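Local atomic coordinates of protein phosphatase 2C (PDB entry 3D8K), a protein that probably removes phosphate from phosphoserine and phosphothreonine side chains of proteins, as a manganese-dependent phosphatase of the PP2C family. Residues A274-H279 against A283-L288; E83-Q88 against H169-G174. All coordinates share one frame; numbering follows the deposited sequence.

In the fold
Contact 2 comes first along the chain and contact 1 follows it, both within the PPM-type phosphatase domain. They lie on opposite sides of the chain's centre, their own centres about 25 Å apart and their nearest atoms about 12 Å apart, without touching. In contact 2, helix 82-97 rests on strand 165-173 of the six-stranded antiparallel sheet; in contact 1, helix 279-288 and the loop leading into it meet beside strands 177-182 and 185-188 of the eight-stranded one. The two helices thus belong to different helical layers of the PP2C beta-sandwich: contact 2 joins helix to sheet in the interior, whereas contact 1 is local and near the surface.

Contact 1: residues A274-H279 against A283-L288; sequences AHFRSH and AAAIAL
Helix 279-288, one of the helices on the outside of the PP2C sandwich, meets its incoming loop through the ring of F276, which touches the methyl of A285; the pair H279 and A283 adds a bond of the helix's own first turn. S278 occupies the N-cap position between loop and helix, where its OG hydrogen-bonds A281 N inside the first turn. F276 lies before this cap, and its CB is directed at the helix. With CG anti to the carbonyl carbon and beside the backbone N (chi1 -84°), the ring is carried to the helix, where its far end reaches A285: CZ of F276 is 3.6 Å from CB of A285, and CE2 of F276 is 3.7 Å from the same A285 methyl, which approaches obliquely. Elsewhere the phenyl group packs on A281 and I282 of the same helix and on R310 of a nearby loop.

The backbone pair is an i to i+4 bond. A283 N donates to H279 O at 3.4 Å, with a nearly straight N-H...O angle of 166°, but its length makes it weak. The H279 side chain leaves in the other direction and packs on R177, leaving the backbone of this residue to make the contact. A283, for its part, also packs on A186 and H188 of strand 185-188, while I286 packs on V179 of strand 177-182; this seats the helix on the edge of the eight-stranded sheet. Loop and helix thus meet through an aromatic-to-methyl contact, apolar and setting no strict direction, while the weak hydrogen bond belongs to the helix's first turn and no charged pair spans the two segments.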
loop_
_atom_site.group_PDB
_atom_site.type_symbol
_atom_site.label_atom_id
_atom_site.label_comp_id
_atom_site.label_asym_id
_atom_site.label_seq_id
_atom_site.Cartn_x
_atom_site.Cartn_y
_atom_site.Cartn_z
ATOM N N ALA C 274 37.479 18.315 -19.810
ATOM C CA ALA C 274 38.215 19.498 -20.238
ATOM C C ALA C 274 39.485 19.392 -21.076
ATOM O O ALA C 274 39.563 20.020 -22.134
ATOM C CB ALA C 274 38.505 20.356 -19.035
ATOM N N HIS C 275 40.476 18.621 -20.633
ATOM C CA HIS C 275 41.742 18.558 -21.370
ATOM C C HIS C 275 42.158 17.324 -22.168
ATOM O O HIS C 275 43.044 16.578 -21.755
ATOM C CB HIS C 275 42.896 18.901 -20.432
ATOM C CG HIS C 275 42.929 20.332 -20.001
ATOM N ND1 HIS C 275 41.904 20.924 -19.298
ATOM C CD2 HIS C 275 43.886 21.282 -20.143
ATOM C CE1 HIS C 275 42.227 22.175 -19.022
ATOM N NE2 HIS C 275 43.424 22.417 -19.522
ATOM N N PHE C 276 41.558 17.129 -23.332
ATOM C CA PHE C 276 41.932 16.002 -24.165
ATOM C C PHE C 276 42.230 16.469 -25.574
ATOM O O PHE C 276 41.452 17.211 -26.166
ATOM C CB PHE C 276 40.826 14.954 -24.192
ATOM C CG PHE C 276 40.876 13.997 -23.036
ATOM C CD1 PHE C 276 40.074 14.186 -21.919
ATOM C CD2 PHE C 276 41.729 12.904 -23.067
ATOM C CE1 PHE C 276 40.118 13.300 -20.852
ATOM C CE2 PHE C 276 41.781 12.014 -22.007
ATOM C CZ PHE C 276 40.971 12.212 -20.897
ATOM N N ARG C 277 43.361 16.027 -26.112
ATOM C CA ARG C 277 43.780 16.404 -27.457
ATOM C C ARG C 277 42.716 16.149 -28.527
ATOM O O ARG C 277 42.839 16.618 -29.658
ATOM C CB ARG C 277 45.061 15.653 -27.817
ATOM C CG ARG C 277 44.902 14.147 -27.861
ATOM C CD ARG C 277 46.249 13.465 -27.982
ATOM N NE ARG C 277 46.109 12.093 -28.456
ATOM C CZ ARG C 277 47.131 11.298 -28.747
ATOM N NH1 ARG C 277 48.373 11.741 -28.603
ATOM N NH2 ARG C 277 46.914 10.067 -29.197
ATOM N N SER C 278 41.674 15.406 -28.169
ATOM C CA SER C 278 40.600 15.089 -29.106
ATOM C C SER C 278 39.406 14.482 -28.381
ATOM O O SER C 278 39.517 14.044 -27.237
ATOM C CB SER C 278 41.092 14.093 -30.154
ATOM O OG SER C 278 41.263 12.810 -29.573
ATOM N N HIS C 279 38.258 14.455 -29.043
ATOM C CA HIS C 279 37.085 13.867 -28.424
ATOM C C HIS C 279 37.252 12.346 -28.448
ATOM O O HIS C 279 36.555 11.619 -27.739
ATOM C CB HIS C 279 35.807 14.282 -29.163
ATOM C CG HIS C 279 35.724 13.778 -30.568
ATOM N ND1 HIS C 279 34.561 13.828 -31.304
ATOM C CD2 HIS C 279 36.655 13.211 -31.373
ATOM C CE1 HIS C 279 34.776 13.310 -32.501
ATOM N NE2 HIS C 279 36.039 12.929 -32.568
ATOM N N ALA C 283 36.944 9.216 -25.322
ATOM C CA ALA C 283 36.352 7.893 -25.427
ATOM C C ALA C 283 37.387 6.865 -25.008
ATOM O O ALA C 283 37.094 5.926 -24.267
ATOM C CB ALA C 283 35.899 7.631 -26.851
ATOM N N ALA C 284 38.610 7.061 -25.491
ATOM C CA ALA C 284 39.702 6.155 -25.183
ATOM C C ALA C 284 39.842 6.049 -23.672
ATOM O O ALA C 284 39.672 4.970 -23.102
ATOM C CB ALA C 284 40.992 6.663 -25.812
ATOM N N ALA C 285 40.116 7.178 -23.027
ATOM C CA ALA C 285 40.280 7.217 -21.579
ATOM C C ALA C 285 39.140 6.522 -20.835
ATOM O O ALA C 285 39.362 5.591 -20.058
ATOM C CB ALA C 285 40.403 8.655 -21.114
ATOM N N ILE C 286 37.918 6.984 -21.062
ATOM C CA ILE C 286 36.770 6.394 -20.398
ATOM C C ILE C 286 36.699 4.897 -20.666
ATOM O O ILE C 286 36.114 4.142 -19.884
ATOM C CB ILE C 286 35.469 7.094 -20.844
ATOM C CG1 ILE C 286 35.438 8.500 -20.240
ATOM C CG2 ILE C 286 34.249 6.298 -20.410
ATOM C CD1 ILE C 286 34.645 9.504 -21.036
ATOM N N ALA C 287 37.307 4.467 -21.763
ATOM C CA ALA C 287 37.310 3.050 -22.088
ATOM C C ALA C 287 38.264 2.286 -21.145
ATOM O O ALA C 287 38.066 1.110 -20.861
ATOM C CB ALA C 287 37.710 2.856 -23.525
ATOM N N LEU C 288 39.298 2.962 -20.659
ATOM C CA LEU C 288 40.230 2.342 -19.727
ATOM C C LEU C 288 39.496 1.991 -18.428
ATOM O O LEU C 288 39.603 0.872 -17.940
ATOM C CB LEU C 288 41.380 3.293 -19.398
ATOM C CG LEU C 288 42.415 3.678 -20.455
ATOM C CD1 LEU C 288 43.179 2.461 -20.919
ATOM C CD2 LEU C 288 41.732 4.329 -21.604
#

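Contact 2: residues E83-Q88 against H169-G174; sequences EEITRQ and HVASLG
I85 carries this contact from the helix, meeting A171 and H169 on strand 165-173. Its CB leaves the backbone in the direction of the strand, where the two segments come nearest by their CA atoms, those of I85 and A171 being 7.4 Å apart. From CB the side chain forks. One branch, CG2, stands anti to the backbone N and runs to A171, where I85 CG2 and A171 CB meet methyl to methyl at 3.8 Å. The other branch starts with CG1, anti to the carbonyl carbon (chi1 -63°), which serves as a spacer. A nearly fully extended second torsion, chi2 174°, carries CD1 beyond it toward H169. There I85 CD1 lies 4.4 Å from H169 CD2, a looser approach than that of CG2, and it comes to the imidazole obliquely.

The fork of I85 therefore spans two strand residues, H169 and A171, whose CB atoms both point at the helix, while V170 between them points away and packs on L108 and T255. This is the helix-on-sheet packing of the PP2C alpha-beta-beta-alpha sandwich, with helix 82-97 lying over the six-stranded antiparallel sheet. Strand 165-173 is an inner strand of that sheet: H169 and A171 share backbone hydrogen bonds with F111 and I109 of strand 106-115, and V170 and S172 bond to T255 and D253 on strand 253-259. F111 also packs against both I85 and H169. One helical turn further on, F89 packs on A171 and L173. E84 OE2 forms a salt bridge with R156 of the second subunit, while a long one, 3.9 Å from E84 OE2 to R87 NE, links the two helix residues.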
loop_
_atom_site.group_PDB
_atom_site.type_symbol
_atom_site.label_atom_id
_atom_site.label_comp_id
_atom_site.label_asym_id
_atom_site.label_seq_id
_atom_site.Cartn_x
_atom_site.Cartn_y
_atom_site.Cartn_z
ATOM N N GLU C 83 9.470 14.208 -28.658
ATOM C CA GLU C 83 8.399 15.206 -28.618
ATOM C C GLU C 83 8.012 15.624 -27.213
ATOM O O GLU C 83 7.885 16.818 -26.922
ATOM C CB GLU C 83 7.162 14.691 -29.348
ATOM C CG GLU C 83 7.479 14.152 -30.738
ATOM C CD GLU C 83 7.424 12.629 -30.821
ATOM O OE1 GLU C 83 6.314 12.087 -31.039
ATOM O OE2 GLU C 83 8.484 11.982 -30.658
ATOM N N GLU C 84 7.829 14.645 -26.335
ATOM C CA GLU C 84 7.446 14.932 -24.959
ATOM C C GLU C 84 8.577 15.559 -24.138
ATOM O O GLU C 84 8.325 16.403 -23.289
ATOM C CB GLU C 84 6.953 13.659 -24.280
ATOM C CG GLU C 84 5.808 13.902 -23.322
ATOM C CD GLU C 84 4.574 14.443 -24.026
ATOM O OE1 GLU C 84 4.038 13.750 -24.915
ATOM O OE2 GLU C 84 4.141 15.565 -23.692
ATOM N N ILE C 85 9.816 15.153 -24.396
ATOM C CA ILE C 85 10.955 15.684 -23.662
ATOM C C ILE C 85 11.284 17.116 -24.094
ATOM O O ILE C 85 11.700 17.947 -23.280
ATOM C CB ILE C 85 12.210 14.798 -23.863
ATOM C CG1 ILE C 85 11.962 13.394 -23.301
ATOM C CG2 ILE C 85 13.401 15.405 -23.155
ATOM C CD1 ILE C 85 13.095 12.394 -23.585
ATOM N N THR C 86 11.102 17.394 -25.381
ATOM C CA THR C 86 11.375 18.716 -25.929
ATOM C C THR C 86 10.373 19.743 -25.408
ATOM O O THR C 86 10.729 20.877 -25.095
ATOM C CB THR C 86 11.312 18.686 -27.470
ATOM O OG1 THR C 86 12.436 17.960 -27.977
ATOM C CG2 THR C 86 11.319 20.085 -28.039
ATOM N N ARG C 87 9.119 19.320 -25.314
ATOM C CA ARG C 87 8.032 20.177 -24.860
ATOM C C ARG C 87 8.222 20.663 -23.436
ATOM O O ARG C 87 7.911 21.804 -23.113
ATOM C CB ARG C 87 6.713 19.426 -24.969
ATOM C CG ARG C 87 5.531 20.196 -24.463
ATOM C CD ARG C 87 4.317 19.298 -24.349
ATOM N NE ARG C 87 3.828 18.874 -25.653
ATOM C CZ ARG C 87 3.284 19.695 -26.539
ATOM N NH1 ARG C 87 3.163 20.986 -26.255
ATOM N NH2 ARG C 87 2.854 19.221 -27.702
ATOM N N GLN C 88 8.744 19.793 -22.584
ATOM C CA GLN C 88 8.956 20.151 -21.191
ATOM C C GLN C 88 10.125 21.131 -21.084
ATOM O O GLN C 88 10.130 22.024 -20.226
ATOM C CB GLN C 88 9.224 18.889 -20.376
ATOM C CG GLN C 88 8.447 18.820 -19.076
ATOM C CD GLN C 88 6.963 19.110 -19.251
ATOM O OE1 GLN C 88 6.302 18.556 -20.130
ATOM N NE2 GLN C 88 6.430 19.970 -18.398
ATOM N N HIS C 169 17.692 7.270 -23.064
ATOM C CA HIS C 169 17.276 8.500 -23.722
ATOM C C HIS C 169 18.159 9.604 -23.182
ATOM O O HIS C 169 18.267 9.802 -21.967
ATOM C CB HIS C 169 15.828 8.853 -23.404
ATOM C CG HIS C 169 14.830 8.137 -24.248
ATOM N ND1 HIS C 169 14.450 6.834 -24.010
ATOM C CD2 HIS C 169 14.128 8.541 -25.332
ATOM C CE1 HIS C 169 13.556 6.467 -24.908
ATOM N NE2 HIS C 169 13.343 7.485 -25.723
ATOM N N VAL C 170 18.816 10.318 -24.070
ATOM C CA VAL C 170 19.633 11.396 -23.595
ATOM C C VAL C 170 19.097 12.701 -24.140
ATOM O O VAL C 170 18.909 12.850 -25.339
ATOM C CB VAL C 170 21.090 11.233 -24.022
ATOM C CG1 VAL C 170 21.905 12.423 -23.502
ATOM C CG2 VAL C 170 21.641 9.930 -23.486
ATOM N N ALA C 171 18.829 13.632 -23.238
ATOM C CA ALA C 171 18.345 14.955 -23.609
ATOM C C ALA C 171 19.495 15.892 -23.314
ATOM O O ALA C 171 19.626 16.353 -22.189
ATOM C CB ALA C 171 17.136 15.337 -22.770
ATOM N N SER C 172 20.339 16.151 -24.310
ATOM C CA SER C 172 21.486 17.037 -24.121
ATOM C C SER C 172 21.241 18.455 -24.628
ATOM O O SER C 172 20.664 18.664 -25.693
ATOM C CB SER C 172 22.739 16.472 -24.807
ATOM O OG SER C 172 22.789 16.822 -26.185
ATOM N N LEU C 173 21.716 19.422 -23.851
ATOM C CA LEU C 173 21.574 20.834 -24.177
ATOM C C LEU C 173 22.738 21.571 -23.544
ATOM O O LEU C 173 22.649 22.007 -22.402
ATOM C CB LEU C 173 20.260 21.382 -23.606
ATOM C CG LEU C 173 19.926 22.832 -23.942
ATOM C CD1 LEU C 173 19.467 22.929 -25.395
ATOM C CD2 LEU C 173 18.837 23.316 -23.025
ATOM N N GLY C 174 23.831 21.707 -24.278
ATOM C CA GLY C 174 24.978 22.401 -23.727
ATOM C C GLY C 174 26.271 21.686 -24.042
ATOM O O GLY C 174 26.346 20.901 -24.986
#